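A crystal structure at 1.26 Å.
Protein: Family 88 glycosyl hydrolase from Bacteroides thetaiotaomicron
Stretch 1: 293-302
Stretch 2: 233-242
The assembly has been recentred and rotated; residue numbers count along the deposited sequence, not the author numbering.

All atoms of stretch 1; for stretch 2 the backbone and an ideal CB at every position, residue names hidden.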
ATOM      1  N   ALA A 293       5.812   6.423   4.879  1.00  6.15           N
ATOM      2  CA  ALA A 293       5.644   5.111   5.530  1.00  6.20           C
ATOM      3  C   ALA A 293       5.637   3.975   4.519  1.00  6.01           C
ATOM      4  O   ALA A 293       6.262   2.956   4.710  1.00  6.44           O
ATOM      5  CB  ALA A 293       4.374   5.098   6.383  1.00  6.93           C
ATOM      6  N   PHE A 294       4.906   4.137   3.422  1.00  5.89           N
ATOM      7  CA  PHE A 294       4.907   3.111   2.387  1.00  6.52           C
ATOM      8  C   PHE A 294       6.311   2.914   1.830  1.00  6.37           C
ATOM      9  O   PHE A 294       6.690   1.791   1.528  1.00  7.12           O
ATOM     10  CB  PHE A 294       3.937   3.430   1.247  1.00  7.36           C
ATOM     11  CG  PHE A 294       2.473   3.190   1.558  1.00  8.04           C
ATOM     12  CD1 PHE A 294       2.031   1.953   2.002  1.00  9.03           C
ATOM     13  CD2 PHE A 294       1.546   4.188   1.394  1.00  9.09           C
ATOM     14  CE1 PHE A 294       0.694   1.706   2.292  1.00 11.78           C
ATOM     15  CE2 PHE A 294       0.191   3.959   1.655  1.00 11.80           C
ATOM     16  CZ  PHE A 294      -0.219   2.714   2.121  1.00 12.39           C
ATOM     17  N   PHE A 295       7.064   3.997   1.632  1.00  6.50           N
ATOM     18  CA  PHE A 295       8.431   3.861   1.142  1.00  7.10           C
ATOM     19  C   PHE A 295       9.317   3.149   2.156  1.00  7.34           C
ATOM     20  O   PHE A 295      10.191   2.372   1.770  1.00  8.41           O
ATOM     21  CB  PHE A 295       9.039   5.220   0.797  1.00  7.19           C
ATOM     22  CG  PHE A 295       8.353   5.957  -0.334  1.00  6.34           C
ATOM     23  CD1 PHE A 295       7.953   5.324  -1.498  1.00  6.84           C
ATOM     24  CD2 PHE A 295       8.199   7.321  -0.261  1.00  7.40           C
ATOM     25  CE1 PHE A 295       7.375   6.027  -2.541  1.00  7.64           C
ATOM     26  CE2 PHE A 295       7.612   8.022  -1.295  1.00  8.04           C
ATOM     27  CZ  PHE A 295       7.191   7.381  -2.438  1.00  8.02           C
ATOM     28  N   THR A 296       9.129   3.440   3.435  1.00  6.84           N
ATOM     29  CA  THR A 296       9.930   2.837   4.476  1.00  7.37           C
ATOM     30  C   THR A 296       9.649   1.346   4.535  1.00  7.16           C
ATOM     31  O   THR A 296      10.578   0.553   4.709  1.00  8.53           O
ATOM     32  CB  THR A 296       9.661   3.512   5.802  1.00  7.52           C
ATOM     33  OG1 THR A 296       9.889   4.908   5.678  1.00  8.30           O
ATOM     34  CG2 THR A 296      10.516   3.034   6.931  1.00  8.51           C
ATOM     35  N   TYR A 297       8.393   0.941   4.347  1.00  6.78           N
ATOM     36  CA  TYR A 297       8.064  -0.469   4.175  1.00  6.79           C
ATOM     37  C   TYR A 297       8.712  -1.062   2.955  1.00  6.69           C
ATOM     38  O   TYR A 297       9.395  -2.086   3.011  1.00  7.74           O
ATOM     39  CB  TYR A 297       6.540  -0.691   4.063  1.00  6.87           C
ATOM     40  CG  TYR A 297       6.180  -2.109   3.697  1.00  8.05           C
ATOM     41  CD1 TYR A 297       6.431  -3.151   4.565  1.00  8.60           C
ATOM     42  CD2 TYR A 297       5.629  -2.407   2.459  1.00 10.43           C
ATOM     43  CE1 TYR A 297       6.100  -4.445   4.238  1.00 10.71           C
ATOM     44  CE2 TYR A 297       5.316  -3.723   2.119  1.00 12.24           C
ATOM     45  CZ  TYR A 297       5.570  -4.753   3.018  1.00 11.60           C
ATOM     46  OH  TYR A 297       5.252  -6.065   2.715  1.00 14.82           O
ATOM     47  N   GLY A 298       8.473  -0.456   1.787  1.00  6.91           N
ATOM     48  CA  GLY A 298       8.906  -1.097   0.532  1.00  7.07           C
ATOM     49  C   GLY A 298      10.418  -1.193   0.430  1.00  6.52           C
ATOM     50  O   GLY A 298      10.949  -2.206  -0.014  1.00  6.88           O
ATOM     51  N   LEU A 299      11.112  -0.118   0.842  1.00  6.50           N
ATOM     52  CA  LEU A 299      12.572  -0.130   0.779  1.00  6.93           C
ATOM     53  C   LEU A 299      13.132  -1.135   1.785  1.00  7.04           C
ATOM     54  O   LEU A 299      14.035  -1.904   1.448  1.00  7.97           O
ATOM     55  CB  LEU A 299      13.166   1.232   1.012  1.00  7.57           C
ATOM     56  CG  LEU A 299      12.858   2.289  -0.051  1.00  7.75           C
ATOM     57  CD1 LEU A 299      13.421   3.624   0.363  1.00  8.94           C
ATOM     58  CD2 LEU A 299      13.378   1.903  -1.403  1.00  8.97           C
ATOM     59  N   GLN A 300      12.634  -1.139   3.016  1.00  6.84           N
ATOM     60  CA  GLN A 300      13.169  -2.104   3.977  1.00  7.42           C
ATOM     61  C   GLN A 300      12.841  -3.516   3.549  1.00  6.36           C
ATOM     62  O   GLN A 300      13.657  -4.432   3.705  1.00  7.67           O
ATOM     63  CB  GLN A 300      12.649  -1.836   5.369  1.00  7.35           C
ATOM     64  CG  GLN A 300      13.318  -2.751   6.432  1.00  7.57           C
ATOM     65  CD  GLN A 300      14.787  -2.384   6.660  1.00  8.50           C
ATOM     66  OE1 GLN A 300      15.075  -1.447   7.389  1.00 10.53           O
ATOM     67  NE2 GLN A 300      15.705  -3.073   5.997  1.00  9.53           N
ATOM     68  N   TRP A 301      11.623  -3.728   3.016  1.00  6.81           N
ATOM     69  CA  TRP A 301      11.248  -5.056   2.567  1.00  6.63           C
ATOM     70  C   TRP A 301      12.186  -5.497   1.469  1.00  6.41           C
ATOM     71  O   TRP A 301      12.696  -6.636   1.445  1.00  7.17           O
ATOM     72  CB  TRP A 301       9.774  -5.116   2.095  1.00  7.43           C
ATOM     73  CG  TRP A 301       9.377  -6.505   1.782  1.00  8.23           C
ATOM     74  CD1 TRP A 301       8.827  -7.401   2.665  1.00  8.63           C
ATOM     75  CD2 TRP A 301       9.564  -7.220   0.552  1.00  8.66           C
ATOM     76  NE1 TRP A 301       8.656  -8.611   2.060  1.00  9.60           N
ATOM     77  CE2 TRP A 301       9.135  -8.552   0.782  1.00  9.53           C
ATOM     78  CE3 TRP A 301      10.066  -6.889  -0.711  1.00  8.77           C
ATOM     79  CZ2 TRP A 301       9.223  -9.547  -0.187  1.00 11.05           C
ATOM     80  CZ3 TRP A 301      10.156  -7.911  -1.684  1.00 10.28           C
ATOM     81  CH2 TRP A 301       9.716  -9.207  -1.401  1.00 10.47           C
ATOM     82  N   GLY A 302      12.456  -4.619   0.518  1.00  7.06           N
ATOM     83  CA  GLY A 302      13.348  -4.989  -0.594  1.00  6.87           C
ATOM     84  C   GLY A 302      14.766  -5.299  -0.175  1.00  7.79           C
ATOM     85  O   GLY A 302      15.410  -6.202  -0.758  1.00  9.98           O
ATOM     86  N   UNK A 233       5.242   1.148  -4.724  1.00  6.41           N
ATOM     87  CA  UNK A 233       6.423   0.455  -4.225  1.00  6.75           C
ATOM     88  C   UNK A 233       6.012  -0.631  -3.225  1.00  6.37           C
ATOM     89  O   UNK A 233       6.539  -1.752  -3.250  1.00  7.27           O
ATOM     90  CB  UNK A 233       7.393   1.445  -3.576  1.00  6.75           C
ATOM     91  N   UNK A 234       5.106  -0.277  -2.315  1.00  6.52           N
ATOM     92  CA  UNK A 234       4.609  -1.272  -1.367  1.00  7.06           C
ATOM     93  C   UNK A 234       3.863  -2.417  -2.036  1.00  6.84           C
ATOM     94  O   UNK A 234       3.976  -3.564  -1.624  1.00  7.89           O
ATOM     95  CB  UNK A 234       3.691  -0.599  -0.345  1.00  7.06           C
ATOM     96  N   UNK A 235       3.110  -2.092  -3.080  1.00  7.08           N
ATOM     97  CA  UNK A 235       2.427  -3.121  -3.827  1.00  7.68           C
ATOM     98  C   UNK A 235       3.340  -4.085  -4.530  1.00  7.11           C
ATOM     99  O   UNK A 235       3.114  -5.294  -4.520  1.00  7.92           O
ATOM    100  CB  UNK A 235       1.496  -2.474  -4.855  1.00  7.68           C
ATOM    101  N   UNK A 236       4.397  -3.564  -5.141  1.00  7.40           N
ATOM    102  CA  UNK A 236       5.382  -4.404  -5.765  1.00  7.27           C
ATOM    103  C   UNK A 236       6.098  -5.290  -4.741  1.00  7.84           C
ATOM    104  O   UNK A 236       6.369  -6.463  -5.022  1.00  8.12           O
ATOM    105  CB  UNK A 236       6.392  -3.542  -6.526  1.00  7.27           C
ATOM    106  N   UNK A 237       6.393  -4.768  -3.561  1.00  7.72           N
ATOM    107  CA  UNK A 237       6.963  -5.601  -2.502  1.00  7.82           C
ATOM    108  C   UNK A 237       6.031  -6.746  -2.170  1.00  7.87           C
ATOM    109  O   UNK A 237       6.470  -7.879  -2.073  1.00  8.99           O
ATOM    110  CB  UNK A 237       7.245  -4.770  -1.248  1.00  7.82           C
ATOM    111  N   UNK A 238       4.746  -6.471  -2.022  1.00  7.43           N
ATOM    112  CA  UNK A 238       3.806  -7.551  -1.702  1.00  8.07           C
ATOM    113  C   UNK A 238       3.681  -8.580  -2.821  1.00  8.26           C
ATOM    114  O   UNK A 238       3.562  -9.781  -2.548  1.00  9.10           O
ATOM    115  CB  UNK A 238       2.426  -6.965  -1.396  1.00  8.07           C
ATOM    116  N   UNK A 239       3.764  -8.139  -4.072  1.00  7.49           N
ATOM    117  CA  UNK A 239       3.781  -9.080  -5.201  1.00  8.15           C
ATOM    118  C   UNK A 239       4.996  -9.986  -5.083  1.00  8.07           C
ATOM    119  O   UNK A 239       4.866 -11.232  -5.187  1.00  8.85           O
ATOM    120  CB  UNK A 239       3.794  -8.338  -6.539  1.00  8.15           C
ATOM    121  N   UNK A 240       6.186  -9.387  -4.895  1.00  7.82           N
ATOM    122  CA  UNK A 240       7.400 -10.192  -4.867  1.00  8.40           C
ATOM    123  C   UNK A 240       7.445 -11.111  -3.665  1.00  8.47           C
ATOM    124  O   UNK A 240       8.104 -12.157  -3.733  1.00  9.62           O
ATOM    125  CB  UNK A 240       8.634  -9.288  -4.872  1.00  8.40           C
ATOM    126  N   UNK A 241       6.774 -10.747  -2.575  1.00  8.02           N
ATOM    127  CA  UNK A 241       6.676 -11.627  -1.406  1.00  8.53           C
ATOM    128  C   UNK A 241       6.013 -12.959  -1.723  1.00  9.59           C
ATOM    129  O   UNK A 241       6.455 -14.012  -1.262  1.00 11.56           O
ATOM    130  CB  UNK A 241       5.898 -10.927  -0.290  1.00  8.53           C
ATOM    131  N   UNK A 242       4.948 -12.908  -2.518  1.00  9.78           N
ATOM    132  CA  UNK A 242       4.113 -14.083  -2.724  1.00 10.65           C
ATOM    133  C   UNK A 242       4.190 -14.724  -4.094  1.00  9.51           C
ATOM    134  O   UNK A 242       3.741 -15.849  -4.246  1.00 11.28           O
ATOM    135  CB  UNK A 242       2.655 -13.707  -2.450  1.00 10.65           C
TER

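The two helices run in the same general direction, their axes 34° apart and 8.3 Å from each other at closest approach, and no hydrogen bond joins them directly. Position 233 points its CA-to-CB bond toward stretch 1, where G298 leaves a gap between F295 and L299. The ideal CB lies 4.4 Å from F295 CD1, so a branched or flexible apolar side chain such as leucine, isoleucine or methionine could fill the space. The residue is L233. Its CD2 packs 4.0 Å from G298 CA and 4.0 Å from L299 CD2, and meets the edge of the F295 ring. A CB on G298 would lie 2.8 Å from L233 CG, a clash, so the leucine uses space that the glycine leaves free.

Position 234 is tighter. Its CA is 4.7 Å from the CA of G298, and its ideal CB already sits 3.8 Å from F294 CD1 and 3.9 Å from Y297 CD2. Alanine, serine or glycine would suit such a site. A234 is deposited, and its methyl touches both rings, at the edge of that of Y297.

Position 235 points away and is helical at -64/-42; stretch 1 sets no demand, and the residue is G235. Position 236 points sideways with nothing of stretch 1 near its ideal CB, leaving the choice wide; L236 leads its end away.

Position 237 again faces stretch 1, its ideal CB 3.6 Å from W301 CE3 and 4.0 Å from Y297 CE2. A small residue is favoured, and A237 rests its CB 3.6 Å from W301 CE3, while its carbonyl O lies over one face of the indole.

Position 238 points away, but its ideal CB is 5.1 Å from Y297 OH, so a long side chain, polar or with an aliphatic stem, could reach the phenol. K238 does so: its CG lies 3.8 Å from Y297 OH, and a water accepts a hydrogen bond from NZ and also bonds to that hydroxyl.

Position 239 points away and is unconstrained by stretch 1; it is V239. At 240, the CB points sideways, 3.6 Å from W301 CH2, which suits an apolar residue. L240 packs its CB 3.7 Å from W301 CH2.

Position 241 points toward W301, its ideal CB 3.6 Å from CZ2, with Y297 OH farther along. An aliphatic stem with a polar end fits. K241 extends with all four chi angles t, and a second water links its NZ to Y297 OH. Position 242, sideways and beyond reach, holds D242.

Stretch 2, residues 233-242: LAGLAKVLKD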
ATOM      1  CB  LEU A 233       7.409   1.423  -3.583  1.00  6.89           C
ATOM      2  CG  LEU A 233       8.742   0.804  -3.207  1.00  7.73           C
ATOM      3  CD1 LEU A 233       9.595   0.618  -4.452  1.00  8.26           C
ATOM      4  CD2 LEU A 233       9.515   1.701  -2.235  1.00  8.98           C
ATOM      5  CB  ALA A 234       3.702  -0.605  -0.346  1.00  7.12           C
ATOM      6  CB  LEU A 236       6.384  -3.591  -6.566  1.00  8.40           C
ATOM      7  CG  LEU A 236       5.867  -3.015  -7.868  1.00  9.61           C
ATOM      8  CD1 LEU A 236       6.821  -1.966  -8.428  1.00  9.68           C
ATOM      9  CD2 LEU A 236       5.574  -4.109  -8.885  1.00 10.99           C
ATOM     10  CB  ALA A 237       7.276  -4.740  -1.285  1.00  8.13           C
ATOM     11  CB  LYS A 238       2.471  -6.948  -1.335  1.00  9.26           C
ATOM     12  CG  LYS A 238       2.506  -6.305   0.034  1.00 11.78           C
ATOM     13  CD  LYS A 238       1.266  -5.520   0.301  1.00 16.10           C
ATOM     14  CE  LYS A 238       0.134  -6.330   0.797  1.00 21.81           C
ATOM     15  NZ  LYS A 238       0.350  -6.932   2.144  1.00 20.60           N
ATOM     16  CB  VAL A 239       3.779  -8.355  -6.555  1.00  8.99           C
ATOM     17  CG1 VAL A 239       4.181  -9.272  -7.694  1.00  9.51           C
ATOM     18  CG2 VAL A 239       2.424  -7.760  -6.836  1.00  9.47           C
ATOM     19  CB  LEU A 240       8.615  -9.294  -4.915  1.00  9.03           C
ATOM     20  CG  LEU A 240       8.776  -8.611  -6.263  1.00 10.76           C
ATOM     21  CD1 LEU A 240       9.910  -7.581  -6.238  1.00 11.97           C
ATOM     22  CD2 LEU A 240       8.984  -9.598  -7.398  1.00 11.31           C
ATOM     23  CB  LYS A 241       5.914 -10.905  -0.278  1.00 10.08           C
ATOM     24  CG  LYS A 241       5.811 -11.660   1.017  1.00 12.43           C
ATOM     25  CD  LYS A 241       5.083 -10.786   2.044  1.00 17.22           C
ATOM     26  CE  LYS A 241       4.997 -11.398   3.412  1.00 19.63           C
ATOM     27  NZ  LYS A 241       4.143 -10.522   4.253  1.00 24.78           N
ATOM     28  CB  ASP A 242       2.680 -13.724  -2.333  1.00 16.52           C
ATOM     29  CG  ASP A 242       2.521 -13.619  -0.796  1.00 19.37           C
ATOM     30  OD1 ASP A 242       3.247 -14.326  -0.006  1.00 23.16           O
ATOM     31  OD2 ASP A 242       1.696 -12.816  -0.358  1.00 24.55           O
TER
HETATM   32  O   HOH W   1       2.712  -7.283   3.399  1.00 24.90           O
HETATM   33  O   HOH W   2       5.650  -7.997   4.596  1.00 17.63           O
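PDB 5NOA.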